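Long-range contact in DNA repair protein XRCC1 (Homo sapiens, PDB 3LQC), which serves as a scaffold that assembles repair complexes at DNA single-strand breaks and binds poly-ADP-ribose chains, restraining PARP1 activity: residues Tyr84-Pro96 with Arg107-Ala121. Sequence-based numbering, arbitrary orientation. Where two conformers were deposited one is given.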
loop_
_atom_site.group_PDB
_atom_site.type_symbol
_atom_site.label_atom_id
_atom_site.label_comp_id
_atom_site.label_asym_id
_atom_site.label_seq_id
_atom_site.Cartn_x
_atom_site.Cartn_y
_atom_site.Cartn_z
ATOM N N TYR A 84 -0.524 22.212 -10.280
ATOM C CA TYR A 84 -1.636 21.291 -10.486
ATOM C C TYR A 84 -2.089 20.699 -9.168
ATOM O O TYR A 84 -1.286 20.370 -8.297
ATOM C CB TYR A 84 -1.297 20.186 -11.491
ATOM C CG TYR A 84 -1.464 20.634 -12.919
ATOM C CD1 TYR A 84 -0.484 21.393 -13.542
ATOM C CD2 TYR A 84 -2.608 20.317 -13.639
ATOM C CE1 TYR A 84 -0.635 21.819 -14.840
ATOM C CE2 TYR A 84 -2.768 20.733 -14.953
ATOM C CZ TYR A 84 -1.778 21.487 -15.545
ATOM O OH TYR A 84 -1.915 21.921 -16.844
ATOM N N GLU A 85 -3.397 20.577 -9.033
ATOM C CA GLU A 85 -4.003 20.037 -7.841
ATOM C C GLU A 85 -4.490 18.644 -8.213
ATOM O O GLU A 85 -4.985 18.441 -9.318
ATOM C CB GLU A 85 -5.175 20.935 -7.441
ATOM C CG GLU A 85 -5.301 21.165 -5.952
ATOM C CD GLU A 85 -3.984 21.541 -5.307
ATOM O OE1 GLU A 85 -3.425 22.606 -5.644
ATOM O OE2 GLU A 85 -3.511 20.763 -4.451
ATOM N N VAL A 86 -4.337 17.675 -7.314
ATOM C CA VAL A 86 -4.843 16.334 -7.594
ATOM C C VAL A 86 -6.366 16.286 -7.520
ATOM O O VAL A 86 -6.975 16.710 -6.539
ATOM C CB VAL A 86 -4.255 15.257 -6.649
ATOM C CG1 VAL A 86 -4.863 13.905 -6.952
ATOM C CG2 VAL A 86 -2.757 15.185 -6.795
ATOM N N LEU A 87 -6.975 15.766 -8.572
ATOM C CA LEU A 87 -8.399 15.519 -8.567
ATOM C C LEU A 87 -8.643 14.056 -8.213
ATOM O O LEU A 87 -9.310 13.743 -7.230
ATOM C CB LEU A 87 -9.003 15.847 -9.931
ATOM C CG LEU A 87 -10.513 15.703 -9.926
ATOM C CD1 LEU A 87 -11.087 16.753 -9.002
ATOM C CD2 LEU A 87 -11.068 15.831 -11.327
ATOM N N LEU A 88 -8.104 13.153 -9.028
ATOM C CA LEU A 88 -8.153 11.732 -8.709
ATOM C C LEU A 88 -6.755 11.246 -8.391
ATOM O O LEU A 88 -5.866 11.256 -9.242
ATOM C CB LEU A 88 -8.745 10.899 -9.851
ATOM C CG LEU A 88 -8.627 9.385 -9.619
ATOM C CD1 LEU A 88 -9.414 8.970 -8.397
ATOM C CD2 LEU A 88 -9.075 8.599 -10.822
ATOM N N VAL A 89 -6.572 10.818 -7.154
ATOM C CA VAL A 89 -5.288 10.345 -6.688
ATOM C C VAL A 89 -4.809 9.147 -7.523
ATOM O O VAL A 89 -5.617 8.410 -8.090
ATOM C CB VAL A 89 -5.390 9.995 -5.197
ATOM C CG1 VAL A 89 -5.667 8.503 -4.999
ATOM C CG2 VAL A 89 -4.143 10.440 -4.477
ATOM N N THR A 90 -3.496 8.970 -7.625
ATOM C CA THR A 90 -2.933 7.870 -8.414
ATOM C C THR A 90 -3.561 6.519 -8.049
ATOM O O THR A 90 -3.460 6.049 -6.918
ATOM C CB THR A 90 -1.411 7.776 -8.257
ATOM O OG1 THR A 90 -0.817 9.051 -8.532
ATOM C CG2 THR A 90 -0.847 6.736 -9.227
ATOM N N SER A 91 -4.204 5.895 -9.024
ATOM C CA SER A 91 -5.027 4.726 -8.764
ATOM C C SER A 91 -4.601 3.510 -9.586
ATOM O O SER A 91 -4.160 3.639 -10.730
ATOM C CB SER A 91 -6.495 5.060 -9.023
ATOM O OG SER A 91 -6.890 6.147 -8.209
ATOM N N SER A 92 -4.752 2.332 -8.985
ATOM C CA SER A 92 -4.281 1.074 -9.561
ATOM C C SER A 92 -5.220 0.520 -10.632
ATOM O O SER A 92 -6.440 0.532 -10.480
ATOM C CB SER A 92 -4.090 0.043 -8.445
ATOM O OG SER A 92 -3.885 -1.248 -8.965
ATOM N N PHE A 93 -4.640 0.040 -11.722
ATOM C CA PHE A 93 -5.415 -0.580 -12.785
ATOM C C PHE A 93 -4.827 -1.928 -13.168
ATOM O O PHE A 93 -5.535 -2.793 -13.680
ATOM C CB PHE A 93 -5.508 0.340 -14.001
ATOM C CG PHE A 93 -6.525 1.420 -13.842
ATOM C CD1 PHE A 93 -7.797 1.270 -14.365
ATOM C CD2 PHE A 93 -6.227 2.566 -13.128
ATOM C CE1 PHE A 93 -8.751 2.257 -14.198
ATOM C CE2 PHE A 93 -7.178 3.552 -12.957
ATOM C CZ PHE A 93 -8.438 3.399 -13.496
ATOM N N MET A 94 -3.534 -2.104 -12.906
ATOM C CA MET A 94 -2.881 -3.396 -13.103
ATOM C C MET A 94 -1.827 -3.613 -12.038
ATOM O O MET A 94 -1.190 -2.662 -11.585
ATOM C CB MET A 94 -2.210 -3.472 -14.475
ATOM C CG MET A 94 -3.134 -3.191 -15.634
ATOM S SD MET A 94 -2.267 -3.288 -17.205
ATOM C CE MET A 94 -1.934 -5.040 -17.335
ATOM N N SER A 95 -1.635 -4.870 -11.653
ATOM C CA SER A 95 -0.534 -5.231 -10.774
ATOM C C SER A 95 0.721 -5.347 -11.615
ATOM O O SER A 95 0.643 -5.411 -12.846
ATOM C CB SER A 95 -0.809 -6.575 -10.108
ATOM O OG SER A 95 -0.826 -7.594 -11.083
ATOM N N PRO A 96 1.889 -5.368 -10.961
ATOM C CA PRO A 96 3.140 -5.639 -11.677
ATOM C C PRO A 96 3.096 -6.967 -12.440
ATOM O O PRO A 96 3.563 -7.005 -13.585
ATOM C CB PRO A 96 4.176 -5.680 -10.550
ATOM C CG PRO A 96 3.613 -4.745 -9.521
ATOM C CD PRO A 96 2.127 -4.968 -9.564
ATOM N N ARG A 107 -9.193 -2.739 -17.449
ATOM C CA ARG A 107 -10.114 -2.502 -16.346
ATOM C C ARG A 107 -10.787 -1.143 -16.482
ATOM O O ARG A 107 -10.174 -0.174 -16.941
ATOM C CB ARG A 107 -9.406 -2.600 -14.996
ATOM C CG ARG A 107 -9.094 -4.013 -14.580
ATOM C CD ARG A 107 -8.650 -4.088 -13.137
ATOM N NE ARG A 107 -8.469 -5.479 -12.738
ATOM C CZ ARG A 107 -7.301 -6.112 -12.721
ATOM N NH1 ARG A 107 -6.185 -5.475 -13.055
ATOM N NH2 ARG A 107 -7.247 -7.383 -12.351
ATOM N N VAL A 108 -12.054 -1.087 -16.093
ATOM C CA VAL A 108 -12.770 0.172 -16.008
ATOM C C VAL A 108 -13.068 0.471 -14.551
ATOM O O VAL A 108 -13.535 -0.400 -13.815
ATOM C CB VAL A 108 -14.105 0.120 -16.771
ATOM C CG1 VAL A 108 -14.850 1.453 -16.619
ATOM C CG2 VAL A 108 -13.874 -0.219 -18.236
ATOM N N ARG A 109 -12.794 1.696 -14.124
ATOM C CA ARG A 109 -13.185 2.109 -12.782
ATOM C C ARG A 109 -13.913 3.446 -12.827
ATOM O O ARG A 109 -13.501 4.361 -13.544
ATOM C CB ARG A 109 -11.971 2.181 -11.850
ATOM C CG ARG A 109 -11.195 0.880 -11.770
ATOM C CD ARG A 109 -9.997 0.998 -10.850
ATOM N NE ARG A 109 -10.386 1.332 -9.489
ATOM C CZ ARG A 109 -9.523 1.665 -8.537
ATOM N NH1 ARG A 109 -8.230 1.701 -8.812
ATOM N NH2 ARG A 109 -9.951 1.961 -7.318
ATOM N N MET A 110 -15.005 3.534 -12.074
ATOM C CA MET A 110 -15.771 4.761 -11.933
ATOM C C MET A 110 -15.384 5.392 -10.616
ATOM O O MET A 110 -15.271 4.697 -9.612
ATOM C CB MET A 110 -17.269 4.453 -11.910
ATOM C CG MET A 110 -17.705 3.333 -12.859
ATOM S SD MET A 110 -17.642 3.804 -14.596
ATOM C CE MET A 110 -18.458 2.424 -15.389
ATOM N N PHE A 111 -15.191 6.706 -10.615
ATOM C CA PHE A 111 -14.844 7.424 -9.393
ATOM C C PHE A 111 -15.830 8.557 -9.135
ATOM O O PHE A 111 -15.694 9.644 -9.689
ATOM C CB PHE A 111 -13.410 7.962 -9.473
ATOM C CG PHE A 111 -12.383 6.906 -9.804
ATOM C CD1 PHE A 111 -12.170 6.512 -11.114
ATOM C CD2 PHE A 111 -11.636 6.301 -8.800
ATOM C CE1 PHE A 111 -11.231 5.537 -11.424
ATOM C CE2 PHE A 111 -10.697 5.325 -9.103
ATOM C CZ PHE A 111 -10.493 4.944 -10.421
ATOM N N GLY A 112 -16.830 8.292 -8.303
ATOM C CA GLY A 112 -17.835 9.284 -7.980
ATOM C C GLY A 112 -17.294 10.345 -7.049
ATOM O O GLY A 112 -16.134 10.294 -6.653
ATOM N N PRO A 113 -18.140 11.315 -6.679
ATOM C CA PRO A 113 -17.682 12.440 -5.856
ATOM C C PRO A 113 -16.915 11.916 -4.661
ATOM O O PRO A 113 -15.973 12.530 -4.159
ATOM C CB PRO A 113 -18.991 13.080 -5.380
ATOM C CG PRO A 113 -19.996 12.703 -6.402
ATOM C CD PRO A 113 -19.592 11.352 -6.923
ATOM N N ASP A 114 -17.341 10.749 -4.217
ATOM C CA ASP A 114 -16.834 10.146 -3.005
ATOM C C ASP A 114 -15.351 9.820 -3.108
ATOM O O ASP A 114 -14.615 9.896 -2.123
ATOM C CB ASP A 114 -17.619 8.871 -2.725
ATOM C CG ASP A 114 -17.184 8.202 -1.456
ATOM O OD1 ASP A 114 -16.885 8.930 -0.482
ATOM O OD2 ASP A 114 -17.141 6.954 -1.435
ATOM N N LYS A 115 -14.919 9.456 -4.310
ATOM C CA LYS A 115 -13.573 8.928 -4.503
ATOM C C LYS A 115 -12.599 9.959 -5.067
ATOM O O LYS A 115 -11.427 9.655 -5.281
ATOM C CB LYS A 115 -13.615 7.670 -5.378
ATOM C CG LYS A 115 -14.613 6.630 -4.876
ATOM C CD LYS A 115 -14.052 5.220 -4.962
ATOM C CE LYS A 115 -13.846 4.776 -6.403
ATOM N NZ LYS A 115 -12.887 3.627 -6.494
ATOM N N LEU A 116 -13.089 11.174 -5.298
ATOM C CA LEU A 116 -12.248 12.275 -5.746
ATOM C C LEU A 116 -11.826 13.110 -4.550
ATOM O O LEU A 116 -12.435 13.024 -3.491
ATOM C CB LEU A 116 -12.999 13.152 -6.744
ATOM C CG LEU A 116 -13.435 12.459 -8.031
ATOM C CD1 LEU A 116 -14.130 13.438 -8.956
ATOM C CD2 LEU A 116 -12.232 11.844 -8.706
ATOM N N VAL A 117 -10.768 13.899 -4.715
ATOM C CA VAL A 117 -10.340 14.825 -3.671
ATOM C C VAL A 117 -11.341 15.967 -3.606
ATOM O O VAL A 117 -11.474 16.731 -4.565
ATOM C CB VAL A 117 -8.948 15.407 -3.960
ATOM C CG1 VAL A 117 -8.492 16.296 -2.802
ATOM C CG2 VAL A 117 -7.950 14.285 -4.216
ATOM N N ARG A 118 -12.045 16.084 -2.483
ATOM C CA ARG A 118 -13.166 17.021 -2.384
ATOM C C ARG A 118 -12.779 18.478 -2.661
ATOM O O ARG A 118 -13.385 19.133 -3.501
ATOM C CB ARG A 118 -13.868 16.892 -1.025
ATOM N N ALA A 119 -11.772 18.981 -1.957
ATOM C CA ALA A 119 -11.327 20.358 -2.142
ATOM C C ALA A 119 -11.124 20.687 -3.618
ATOM O O ALA A 119 -11.426 21.791 -4.064
ATOM C CB ALA A 119 -10.046 20.614 -1.364
ATOM N N ALA A 120 -10.606 19.722 -4.370
ATOM C CA ALA A 120 -10.345 19.918 -5.787
ATOM C C ALA A 120 -11.610 19.752 -6.619
ATOM O O ALA A 120 -11.852 20.513 -7.552
ATOM C CB ALA A 120 -9.262 18.954 -6.270
ATOM N N ALA A 121 -12.410 18.746 -6.297
ATOM C CA ALA A 121 -13.621 18.492 -7.065
ATOM C C ALA A 121 -14.623 19.634 -6.895
ATOM O O ALA A 121 -15.556 19.779 -7.684
ATOM C CB ALA A 121 -14.241 17.173 -6.662
HETATM O O HOH W 1 -9.056 10.903 -5.327
HETATM O O HOH W 2 -6.398 -2.746 -16.275
#
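The carbonyl oxygen of F93 is gripped twice: R107 NH1 donates to F93 O over 2.8 Å, in the guanidinium plane but from above the carbonyl plane, and a water that also accepts from R107 N donates to it. E98 holds the same guanidinium through a salt bridge with NH2. The extended CB-CG-CD part of R109 lays CD over one face of the F93 ring, 4.0 Å from the centroid, and the bend at chi3 (61°) then turns the guanidinium so that R109 NH1 reaches S92 O at 2.7 Å, in the carbonyl plane on a lone pair. R109 NH1 also forms a salt bridge with an acidic side chain of another protein's chain. An alanine in place of R109, lacking CG and CD, would probably leave this face of F93 less covered, S92 O without its donor and that carboxylate without its mate. F93 CZ meets the edge of the F111 ring, and in one of its two conformers L88 puts CD2 over the centre of one F111 face, 3.6 Å from the ring centroid, a CH-pi contact. Farther along, V117 N gives L87 O a nearly straight bond of 2.9 Å, and L87 CD1 packs on A120 and A121. In this N-terminal domain of XRCC1, L87 and L88 form a classic beta bulge opposite V70; the contact joins strand 85-92 to strand 108-111, each outermost of its sheet within this chain, and to helix 118-121.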